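Local coordinates for protein homoserine dehydrogenase (Thermoplasma acidophilum, PDB 3ING) that probably catalyses the NADP-dependent interconversion of aspartate semialdehyde and homoserine on the way to threonine and methionine, at residues Asn184-Ser187 / Asp193-Ile196. Sequence-based numbering, arbitrary orientation.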
loop_
_atom_site.group_PDB
_atom_site.type_symbol
_atom_site.label_atom_id
_atom_site.label_comp_id
_atom_site.label_asym_id
_atom_site.label_seq_id
_atom_site.Cartn_x
_atom_site.Cartn_y
_atom_site.Cartn_z
ATOM N N ASN A 184 5.566 8.964 30.730
ATOM C CA ASN A 184 5.916 10.367 30.992
ATOM C C ASN A 184 5.322 10.891 32.292
ATOM O O ASN A 184 5.376 12.087 32.567
ATOM C CB ASN A 184 5.459 11.265 29.837
ATOM C CG ASN A 184 6.218 10.995 28.543
ATOM O OD1 ASN A 184 7.307 10.432 28.564
ATOM N ND2 ASN A 184 5.638 11.392 27.408
ATOM N N GLY A 185 4.751 10.005 33.092
ATOM C CA GLY A 185 4.199 10.373 34.377
ATOM C C GLY A 185 2.784 10.942 34.417
ATOM O O GLY A 185 2.392 11.516 35.418
ATOM N N ARG A 186 1.992 10.760 33.366
ATOM C CA ARG A 186 0.626 11.257 33.386
ATOM C C ARG A 186 -0.314 10.225 34.034
ATOM O O ARG A 186 -0.080 9.017 33.974
ATOM C CB ARG A 186 0.187 11.602 31.973
ATOM C CG ARG A 186 1.151 12.598 31.269
ATOM C CD ARG A 186 0.582 13.089 29.977
ATOM N NE ARG A 186 -0.631 13.884 30.160
ATOM C CZ ARG A 186 -1.638 13.935 29.278
ATOM N NH1 ARG A 186 -1.624 13.227 28.136
ATOM N NH2 ARG A 186 -2.686 14.698 29.542
ATOM N N SER A 187 -1.384 10.712 34.652
ATOM C CA SER A 187 -2.391 9.847 35.240
ATOM C C SER A 187 -3.207 9.189 34.141
ATOM O O SER A 187 -3.311 9.696 33.016
ATOM C CB SER A 187 -3.341 10.653 36.158
ATOM O OG SER A 187 -4.143 11.547 35.362
ATOM N N ASP A 193 -8.675 10.859 28.949
ATOM C CA ASP A 193 -9.399 12.083 28.552
ATOM C C ASP A 193 -8.875 12.530 27.174
ATOM O O ASP A 193 -9.656 12.798 26.266
ATOM C CB ASP A 193 -9.187 13.153 29.617
ATOM C CG ASP A 193 -9.850 14.514 29.287
ATOM O OD1 ASP A 193 -10.942 14.556 28.741
ATOM O OD2 ASP A 193 -9.276 15.553 29.644
ATOM N N ASP A 194 -7.556 12.570 27.007
ATOM C CA ASP A 194 -6.991 12.913 25.722
ATOM C C ASP A 194 -7.363 11.925 24.625
ATOM O O ASP A 194 -7.615 12.347 23.514
ATOM C CB ASP A 194 -5.477 13.005 25.772
ATOM C CG ASP A 194 -4.993 14.256 26.474
ATOM O OD1 ASP A 194 -5.758 15.235 26.521
ATOM O OD2 ASP A 194 -3.857 14.228 26.970
ATOM N N ALA A 195 -7.336 10.623 24.913
ATOM C CA ALA A 195 -7.726 9.624 23.895
ATOM C C ALA A 195 -9.184 9.804 23.411
ATOM O O ALA A 195 -9.485 9.662 22.229
ATOM C CB ALA A 195 -7.502 8.193 24.419
ATOM N N ILE A 196 -10.084 10.111 24.347
ATOM C CA ILE A 196 -11.480 10.377 24.041
ATOM C C ILE A 196 -11.584 11.643 23.202
ATOM O O ILE A 196 -12.311 11.668 22.229
ATOM C CB ILE A 196 -12.349 10.460 25.339
ATOM C CG1 ILE A 196 -12.396 9.078 26.020
ATOM C CG2 ILE A 196 -13.728 10.959 25.033
ATOM C CD1 ILE A 196 -13.100 9.054 27.339
#
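Arg186 meets Asp194 end-on, the far edge of its guanidinium closing on a single carboxylate oxygen. Both terminal nitrogens grip OD2 of Asp194: NH1 of Arg186 lies 2.7 Å from it and NH2 of Arg186 2.9 Å. The pair is therefore a forked salt bridge, with two donors on one acceptor, and both bonds are bent. OD2 sits almost in the guanidinium plane, so both N-H groups are used in plane. On the acceptor side the two bonds differ: NH1 approaches nearly along the C-O axis of OD2, whereas NH2 comes from the syn side but well out of the carboxylate plane. The two flat groups are accordingly not coplanar but inclined by 34°, and the side chains run roughly at right angles to each other.

The span to be bridged is long, since the CA atoms of Arg186 and Asp194 are 10.9 Å apart. CG of Arg186 stands anti to the carbonyl carbon (chi1 -55°), and a bend at chi3 (65°) swings NE and the guanidinium round to the Asp194 side. Arg186 lies in the short loop that joins helix 173-183 to helix 188-198. Helix 173-183 ends in a Schellman motif in which Gly185, at positive phi, is the C-prime residue and Arg186 N bonds back to Asn181 O; Ser187 then N-caps helix 188-198, its OG accepting from Asp190 N. The bridge thus ties this turn to the middle of the second helix, at the surface. NH1 also bonds to OD1 of Asn181, a second anchor for the guanidinium, while the side chain of Asp194 rests on Tyr177 of the first helix. A leucine in place of Arg186 has no N-H to offer, and would probably leave the Asp194 carboxylate without its charge partner and freer to turn, and Asn181 OD1 without the NH1 bond.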